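Local atomic coordinates of Protease/Reverse transcriptase/ribonuclease H (Eastern chimpanzee simian foamy virus, PDB entry 7KSF), a protein that probably cleaves foamy virus polyproteins as an aspartic protease and copies the viral RNA genome into DNA as a reverse transcriptase with ribonuclease H activity. Residues V458-Y470 with M479-K491. The protein carries 1 engineered substitution. Residues are numbered along the deposited sequence; the frame is centred on the assembly and turned at random.
Sequences VNTSPSAGYVRYY and MYLNYVFSKAELK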
ATOM      1  N   VAL A 458     -16.017  -3.667  17.167  1.00 96.15           N
ATOM      2  CA  VAL A 458     -15.458  -3.034  15.978  1.00 91.75           C
ATOM      3  C   VAL A 458     -16.590  -2.553  15.079  1.00 90.54           C
ATOM      4  O   VAL A 458     -17.487  -3.331  14.725  1.00 89.00           O
ATOM      5  CB  VAL A 458     -14.533  -3.994  15.206  1.00 89.90           C
ATOM      6  CG1 VAL A 458     -13.934  -3.290  14.003  1.00111.37           C
ATOM      7  CG2 VAL A 458     -13.435  -4.515  16.116  1.00 91.00           C
ATOM      8  N   ASN A 459     -16.542  -1.277  14.718  1.00 91.58           N
ATOM      9  CA  ASN A 459     -17.409  -0.686  13.711  1.00 91.20           C
ATOM     10  C   ASN A 459     -16.572   0.326  12.937  1.00107.73           C
ATOM     11  O   ASN A 459     -15.476   0.704  13.362  1.00106.63           O
ATOM     12  CB  ASN A 459     -18.644  -0.029  14.345  1.00 91.28           C
ATOM     13  CG  ASN A 459     -19.842  -0.008  13.414  1.00 90.98           C
ATOM     14  OD1 ASN A 459     -19.692  -0.008  12.192  1.00 97.10           O
ATOM     15  ND2 ASN A 459     -21.039   0.007  13.988  1.00 90.96           N
ATOM     16  N   THR A 460     -17.077   0.762  11.779  1.00115.61           N
ATOM     17  CA  THR A 460     -16.325   1.690  10.943  1.00104.45           C
ATOM     18  C   THR A 460     -17.249   2.706  10.286  1.00 92.71           C
ATOM     19  O   THR A 460     -18.438   2.453  10.068  1.00 92.86           O
ATOM     20  CB  THR A 460     -15.520   0.970   9.847  1.00101.31           C
ATOM     21  OG1 THR A 460     -14.506   1.848   9.346  1.00 98.70           O
ATOM     22  CG2 THR A 460     -16.422   0.559   8.691  1.00 90.43           C
ATOM     23  N   SER A 461     -16.675   3.854   9.967  1.00 92.80           N
ATOM     24  CA  SER A 461     -17.285   4.935   9.213  1.00 92.68           C
ATOM     25  C   SER A 461     -16.660   4.993   7.821  1.00 97.68           C
ATOM     26  O   SER A 461     -15.641   4.356   7.562  1.00 98.59           O
ATOM     27  CB  SER A 461     -17.070   6.264   9.948  1.00 94.32           C
ATOM     28  OG  SER A 461     -15.690   6.561  10.054  1.00 95.54           O
ATOM     29  N   PRO A 462     -17.264   5.753   6.898  1.00 98.06           N
ATOM     30  CA  PRO A 462     -16.630   5.905   5.573  1.00 94.88           C
ATOM     31  C   PRO A 462     -15.229   6.487   5.631  1.00 92.75           C
ATOM     32  O   PRO A 462     -14.444   6.263   4.698  1.00 96.11           O
ATOM     33  CB  PRO A 462     -17.592   6.846   4.833  1.00 90.63           C
ATOM     34  CG  PRO A 462     -18.896   6.628   5.484  1.00 91.89           C
ATOM     35  CD  PRO A 462     -18.598   6.372   6.933  1.00 93.05           C
ATOM     36  N   SER A 463     -14.877   7.212   6.693  1.00 92.14           N
ATOM     37  CA  SER A 463     -13.573   7.857   6.792  1.00 92.68           C
ATOM     38  C   SER A 463     -12.583   7.103   7.669  1.00 92.17           C
ATOM     39  O   SER A 463     -11.375   7.177   7.415  1.00 91.70           O
ATOM     40  CB  SER A 463     -13.734   9.284   7.333  1.00105.36           C
ATOM     41  OG  SER A 463     -14.446   9.285   8.559  1.00 98.40           O
ATOM     42  N   ALA A 464     -13.055   6.380   8.682  1.00 92.26           N
ATOM     43  CA  ALA A 464     -12.163   5.691   9.603  1.00 92.81           C
ATOM     44  C   ALA A 464     -12.957   4.635  10.358  1.00 92.72           C
ATOM     45  O   ALA A 464     -14.185   4.558  10.260  1.00 92.79           O
ATOM     46  CB  ALA A 464     -11.495   6.669  10.574  1.00 94.96           C
ATOM     47  N   GLY A 465     -12.233   3.820  11.122  1.00 93.13           N
ATOM     48  CA  GLY A 465     -12.835   2.792  11.940  1.00 94.74           C
ATOM     49  C   GLY A 465     -12.827   3.160  13.412  1.00111.46           C
ATOM     50  O   GLY A 465     -12.070   4.020  13.853  1.00102.74           O
ATOM     51  N   TYR A 466     -13.690   2.492  14.175  1.00116.36           N
ATOM     52  CA  TYR A 466     -13.801   2.699  15.615  1.00 95.72           C
ATOM     53  C   TYR A 466     -13.704   1.349  16.310  1.00 96.60           C
ATOM     54  O   TYR A 466     -14.513   0.452  16.050  1.00 98.12           O
ATOM     55  CB  TYR A 466     -15.114   3.400  15.974  1.00 96.11           C
ATOM     56  CG  TYR A 466     -15.362   4.676  15.195  1.00 96.71           C
ATOM     57  CD1 TYR A 466     -14.633   5.829  15.461  1.00104.41           C
ATOM     58  CD2 TYR A 466     -16.327   4.728  14.199  1.00 95.98           C
ATOM     59  CE1 TYR A 466     -14.853   6.995  14.754  1.00 97.26           C
ATOM     60  CE2 TYR A 466     -16.555   5.891  13.485  1.00 96.31           C
ATOM     61  CZ  TYR A 466     -15.815   7.021  13.767  1.00 97.34           C
ATOM     62  OH  TYR A 466     -16.040   8.181  13.059  1.00 98.52           O
ATOM     63  N   VAL A 467     -12.719   1.213  17.194  1.00 98.45           N
ATOM     64  CA  VAL A 467     -12.435  -0.044  17.875  1.00 98.66           C
ATOM     65  C   VAL A 467     -12.471   0.200  19.376  1.00100.74           C
ATOM     66  O   VAL A 467     -11.856   1.151  19.869  1.00110.64           O
ATOM     67  CB  VAL A 467     -11.077  -0.630  17.449  1.00 98.52           C
ATOM     68  CG1 VAL A 467     -10.644  -1.734  18.398  1.00 98.47           C
ATOM     69  CG2 VAL A 467     -11.155  -1.142  16.021  1.00 95.68           C
ATOM     70  N   ARG A 468     -13.183  -0.660  20.099  1.00108.07           N
ATOM     71  CA  ARG A 468     -13.356  -0.535  21.543  1.00100.70           C
ATOM     72  C   ARG A 468     -12.879  -1.816  22.213  1.00 99.10           C
ATOM     73  O   ARG A 468     -13.492  -2.875  22.038  1.00 98.08           O
ATOM     74  CB  ARG A 468     -14.814  -0.247  21.892  1.00101.73           C
ATOM     75  CG  ARG A 468     -15.310   1.097  21.396  1.00104.56           C
ATOM     76  CD  ARG A 468     -16.800   1.265  21.643  1.00118.03           C
ATOM     77  NE  ARG A 468     -17.595   0.469  20.713  1.00126.35           N
ATOM     78  CZ  ARG A 468     -18.922   0.455  20.691  1.00129.07           C
ATOM     79  NH1 ARG A 468     -19.612   1.192  21.549  1.00149.31           N
ATOM     80  NH2 ARG A 468     -19.560  -0.300  19.808  1.00120.86           N
ATOM     81  N   TYR A 469     -11.799  -1.715  22.981  1.00100.15           N
ATOM     82  CA  TYR A 469     -11.289  -2.832  23.766  1.00 99.80           C
ATOM     83  C   TYR A 469     -11.988  -2.849  25.122  1.00120.12           C
ATOM     84  O   TYR A 469     -11.923  -1.869  25.872  1.00126.59           O
ATOM     85  CB  TYR A 469      -9.776  -2.726  23.948  1.00100.72           C
ATOM     86  CG  TYR A 469      -8.982  -2.857  22.667  1.00103.89           C
ATOM     87  CD1 TYR A 469      -8.683  -1.743  21.891  1.00101.15           C
ATOM     88  CD2 TYR A 469      -8.519  -4.094  22.237  1.00113.95           C
ATOM     89  CE1 TYR A 469      -7.956  -1.859  20.724  1.00100.34           C
ATOM     90  CE2 TYR A 469      -7.789  -4.219  21.073  1.00109.69           C
ATOM     91  CZ  TYR A 469      -7.512  -3.099  20.323  1.00 98.63           C
ATOM     92  OH  TYR A 469      -6.786  -3.221  19.162  1.00 97.86           O
ATOM     93  N   TYR A 470     -12.643  -3.964  25.437  1.00113.69           N
ATOM     94  CA  TYR A 470     -13.422  -4.108  26.656  1.00100.46           C
ATOM     95  C   TYR A 470     -12.884  -5.248  27.508  1.00105.04           C
ATOM     96  O   TYR A 470     -12.155  -6.122  27.032  1.00114.08           O
ATOM     97  CB  TYR A 470     -14.898  -4.392  26.347  1.00100.08           C
ATOM     98  CG  TYR A 470     -15.773  -3.170  26.254  1.00101.37           C
ATOM     99  CD1 TYR A 470     -16.070  -2.600  25.027  1.00100.74           C
ATOM    100  CD2 TYR A 470     -16.311  -2.593  27.394  1.00102.72           C
ATOM    101  CE1 TYR A 470     -16.872  -1.486  24.937  1.00101.97           C
ATOM    102  CE2 TYR A 470     -17.115  -1.480  27.316  1.00103.71           C
ATOM    103  CZ  TYR A 470     -17.393  -0.931  26.084  1.00104.18           C
ATOM    104  OH  TYR A 470     -18.193   0.182  25.995  1.00106.94           O
ATOM    105  N   MET A 479      -9.457   0.756  26.697  1.00110.87           N
ATOM    106  CA  MET A 479      -8.900   1.767  25.808  1.00112.94           C
ATOM    107  C   MET A 479      -9.586   1.729  24.451  1.00106.87           C
ATOM    108  O   MET A 479      -9.706   0.667  23.833  1.00111.57           O
ATOM    109  CB  MET A 479      -7.395   1.561  25.639  1.00107.74           C
ATOM    110  CG  MET A 479      -7.008   0.113  25.406  1.00122.35           C
ATOM    111  SD  MET A 479      -5.549  -0.058  24.371  1.00141.72           S
ATOM    112  CE  MET A 479      -6.153   0.635  22.834  1.00133.50           C
ATOM    113  N   TYR A 480     -10.052   2.881  23.983  1.00108.47           N
ATOM    114  CA  TYR A 480     -10.591   2.973  22.638  1.00107.80           C
ATOM    115  C   TYR A 480      -9.448   3.042  21.629  1.00131.29           C
ATOM    116  O   TYR A 480      -8.313   3.387  21.965  1.00124.92           O
ATOM    117  CB  TYR A 480     -11.495   4.197  22.502  1.00109.98           C
ATOM    118  CG  TYR A 480     -12.556   4.301  23.574  1.00129.92           C
ATOM    119  CD1 TYR A 480     -12.331   5.035  24.734  1.00128.61           C
ATOM    120  CD2 TYR A 480     -13.781   3.667  23.428  1.00139.08           C
ATOM    121  CE1 TYR A 480     -13.301   5.132  25.717  1.00129.33           C
ATOM    122  CE2 TYR A 480     -14.755   3.760  24.402  1.00139.20           C
ATOM    123  CZ  TYR A 480     -14.510   4.494  25.544  1.00134.10           C
ATOM    124  OH  TYR A 480     -15.478   4.588  26.520  1.00139.26           O
ATOM    125  N   LEU A 481      -9.758   2.702  20.382  1.00132.46           N
ATOM    126  CA  LEU A 481      -8.770   2.773  19.316  1.00103.76           C
ATOM    127  C   LEU A 481      -9.448   3.203  18.027  1.00103.11           C
ATOM    128  O   LEU A 481     -10.431   2.591  17.604  1.00101.63           O
ATOM    129  CB  LEU A 481      -8.054   1.431  19.127  1.00103.21           C
ATOM    130  CG  LEU A 481      -6.786   1.501  18.277  1.00103.20           C
ATOM    131  CD1 LEU A 481      -5.799   2.498  18.869  1.00103.96           C
ATOM    132  CD2 LEU A 481      -6.153   0.127  18.155  1.00101.85           C
ATOM    133  N   ASN A 482      -8.912   4.252  17.407  1.00103.30           N
ATOM    134  CA  ASN A 482      -9.454   4.825  16.182  1.00102.27           C
ATOM    135  C   ASN A 482      -8.360   4.818  15.126  1.00111.71           C
ATOM    136  O   ASN A 482      -7.337   5.495  15.287  1.00113.54           O
ATOM    137  CB  ASN A 482      -9.964   6.247  16.435  1.00103.70           C
ATOM    138  CG  ASN A 482     -10.850   6.758  15.320  1.00102.68           C
ATOM    139  OD1 ASN A 482     -10.668   6.410  14.155  1.00107.79           O
ATOM    140  ND2 ASN A 482     -11.819   7.595  15.673  1.00103.40           N
ATOM    141  N   TYR A 483      -8.570   4.066  14.048  1.00102.89           N
ATOM    142  CA  TYR A 483      -7.555   3.853  13.024  1.00101.85           C
ATOM    143  C   TYR A 483      -7.757   4.801  11.846  1.00108.92           C
ATOM    144  O   TYR A 483      -8.891   5.044  11.419  1.00 99.11           O
ATOM    145  CB  TYR A 483      -7.573   2.405  12.531  1.00110.54           C
ATOM    146  CG  TYR A 483      -6.655   2.152  11.353  1.00125.60           C
ATOM    147  CD1 TYR A 483      -5.288   2.368  11.455  1.00128.03           C
ATOM    148  CD2 TYR A 483      -7.160   1.691  10.142  1.00113.30           C
ATOM    149  CE1 TYR A 483      -4.449   2.143  10.384  1.00131.24           C
ATOM    150  CE2 TYR A 483      -6.324   1.459   9.067  1.00116.92           C
ATOM    151  CZ  TYR A 483      -4.971   1.687   9.191  1.00132.47           C
ATOM    152  OH  TYR A 483      -4.133   1.457   8.126  1.00127.90           O
ATOM    153  N   VAL A 484      -6.648   5.315  11.316  1.00121.03           N
ATOM    154  CA  VAL A 484      -6.665   6.262  10.205  1.00106.49           C
ATOM    155  C   VAL A 484      -6.670   5.489   8.892  1.00 98.31           C
ATOM    156  O   VAL A 484      -5.789   4.658   8.647  1.00 98.64           O
ATOM    157  CB  VAL A 484      -5.457   7.209  10.272  1.00114.51           C
ATOM    158  CG1 VAL A 484      -5.445   8.131   9.059  1.00126.40           C
ATOM    159  CG2 VAL A 484      -5.474   8.009  11.567  1.00108.71           C
ATOM    160  N   PHE A 485      -7.652   5.774   8.042  1.00 95.77           N
ATOM    161  CA  PHE A 485      -7.753   5.122   6.743  1.00 93.34           C
ATOM    162  C   PHE A 485      -6.771   5.738   5.758  1.00 96.05           C
ATOM    163  O   PHE A 485      -6.690   6.966   5.633  1.00 96.66           O
ATOM    164  CB  PHE A 485      -9.172   5.240   6.188  1.00 91.33           C
ATOM    165  CG  PHE A 485     -10.109   4.185   6.689  1.00 95.39           C
ATOM    166  CD1 PHE A 485      -9.662   3.174   7.521  1.00 92.48           C
ATOM    167  CD2 PHE A 485     -11.441   4.196   6.311  1.00 96.22           C
ATOM    168  CE1 PHE A 485     -10.526   2.203   7.977  1.00 91.25           C
ATOM    169  CE2 PHE A 485     -12.310   3.227   6.762  1.00 90.11           C
ATOM    170  CZ  PHE A 485     -11.854   2.228   7.595  1.00 89.96           C
ATOM    171  N   SER A 486      -6.036   4.886   5.051  1.00 95.51           N
ATOM    172  CA  SER A 486      -5.164   5.361   3.991  1.00 88.85           C
ATOM    173  C   SER A 486      -5.990   5.745   2.764  1.00 87.39           C
ATOM    174  O   SER A 486      -7.190   5.471   2.674  1.00 87.42           O
ATOM    175  CB  SER A 486      -4.129   4.298   3.623  1.00 88.88           C
ATOM    176  OG  SER A 486      -4.750   3.165   3.042  1.00 88.80           O
ATOM    177  N   LYS A 487      -5.323   6.388   1.802  1.00 86.43           N
ATOM    178  CA  LYS A 487      -6.016   6.831   0.597  1.00 85.68           C
ATOM    179  C   LYS A 487      -6.511   5.647  -0.230  1.00 85.61           C
ATOM    180  O   LYS A 487      -7.498   5.776  -0.963  1.00 85.51           O
ATOM    181  CB  LYS A 487      -5.095   7.721  -0.238  1.00 84.90           C
ATOM    182  CG  LYS A 487      -3.812   7.043  -0.683  1.00 87.06           C
ATOM    183  CD  LYS A 487      -3.068   7.880  -1.707  1.00 95.03           C
ATOM    184  CE  LYS A 487      -1.882   7.118  -2.273  1.00 97.37           C
ATOM    185  NZ  LYS A 487      -1.207   7.877  -3.357  1.00 84.10           N
ATOM    186  N   ALA A 488      -5.846   4.497  -0.125  1.00 85.74           N
ATOM    187  CA  ALA A 488      -6.298   3.301  -0.825  1.00 92.46           C
ATOM    188  C   ALA A 488      -7.427   2.604  -0.081  1.00 87.98           C
ATOM    189  O   ALA A 488      -8.318   2.023  -0.713  1.00 84.79           O
ATOM    190  CB  ALA A 488      -5.125   2.338  -1.030  1.00102.02           C
ATOM    191  N   GLU A 489      -7.416   2.654   1.252  1.00 85.68           N
ATOM    192  CA  GLU A 489      -8.463   1.979   2.011  1.00 85.46           C
ATOM    193  C   GLU A 489      -9.786   2.721   1.926  1.00 84.47           C
ATOM    194  O   GLU A 489     -10.850   2.101   2.042  1.00 95.87           O
ATOM    195  CB  GLU A 489      -8.039   1.820   3.468  1.00 87.18           C
ATOM    196  CG  GLU A 489      -6.956   0.796   3.661  1.00 88.33           C
ATOM    197  CD  GLU A 489      -6.077   1.115   4.841  1.00 92.38           C
ATOM    198  OE1 GLU A 489      -6.289   2.163   5.485  1.00104.59           O
ATOM    199  OE2 GLU A 489      -5.168   0.316   5.121  1.00 94.93           O
ATOM    200  N   LEU A 490      -9.751   4.041   1.729  1.00 85.11           N
ATOM    201  CA  LEU A 490     -10.993   4.780   1.545  1.00 84.93           C
ATOM    202  C   LEU A 490     -11.748   4.298   0.314  1.00 83.88           C
ATOM    203  O   LEU A 490     -12.978   4.414   0.254  1.00 83.50           O
ATOM    204  CB  LEU A 490     -10.700   6.274   1.441  1.00 95.21           C
ATOM    205  CG  LEU A 490     -10.149   6.914   2.712  1.00 93.65           C
ATOM    206  CD1 LEU A 490      -9.576   8.284   2.406  1.00110.99           C
ATOM    207  CD2 LEU A 490     -11.235   7.016   3.770  1.00 99.23           C
ATOM    208  N   LYS A 491     -11.028   3.754  -0.673  1.00 83.75           N
ATOM    209  CA  LYS A 491     -11.663   3.192  -1.858  1.00 85.93           C
ATOM    210  C   LYS A 491     -12.380   1.883  -1.562  1.00 83.92           C
ATOM    211  O   LYS A 491     -13.280   1.504  -2.320  1.00 82.19           O
ATOM    212  CB  LYS A 491     -10.621   2.954  -2.955  1.00 85.00           C
ATOM    213  CG  LYS A 491      -9.765   4.154  -3.304  1.00 85.69           C
ATOM    214  CD  LYS A 491      -8.704   3.775  -4.331  1.00101.08           C
ATOM    215  CE  LYS A 491      -7.810   4.955  -4.666  1.00113.33           C
ATOM    216  NZ  LYS A 491      -6.746   4.603  -5.650  1.00111.47           N
TER
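Val467 and Leu481 exchange the two shortest backbone bonds between antiparallel strands 464-470 and 479-484. Val467 N gives its hydrogen to Leu481 O at 2.7 Å, and Leu481 N returns one to Val467 O, so the amide and carbonyl of both residues are satisfied within the pair. Tyr469 N continues the pattern with a longer bond to Met479 O (3.3 Å).

On the face of Val467 and Leu481, the Tyr469 ring turns an edge to Leu481, whose CB lies near the ring plane, 3.7 Å from Tyr469 CE1. With CG between the backbone N and the carbonyl carbon (chi1 45°) and further bends along the chain, Met479 packs its CE against Tyr469 CD1, an apolar contact, while its SD stands obliquely to the same ring, 4.9 Å from the Tyr469 centroid, as a Met-aromatic contact. The other face pairs Arg468 CG with the edge of the Tyr480 ring; Phe395 meets both residues, through a cation-pi contact with Arg468 and ring packing on Tyr480.

Beyond the paired strands, Phe485 lays one ring face over the backbone at Ala464, whose CA stands 3.7 Å from the ring centroid, 11° off the normal, a CH-pi contact. The carbonyl beside it is heavily used: Ala464 O accepts from Ser461 N, from Ser461 OG and from Thr460 OG1, the last coming from above the carbonyl plane. These bonds close the turn between strands 454-460 and 464-471, while Pro462 O accepts from Lys497 of helix 494-513. In 486-491, Ser486 N binds Glu489 OE1 (2.8 Å) and Ser486 OG accepts from Glu489 N, an ST motif.

Strand 477-484 of this beta hairpin is an edge of the five-stranded mixed sheet, with 464-471 next to it; the strand order 3-2-1-4-5 is characteristic of the RNase H-like fold, here in the RNase H-like domain of the reverse transcriptase.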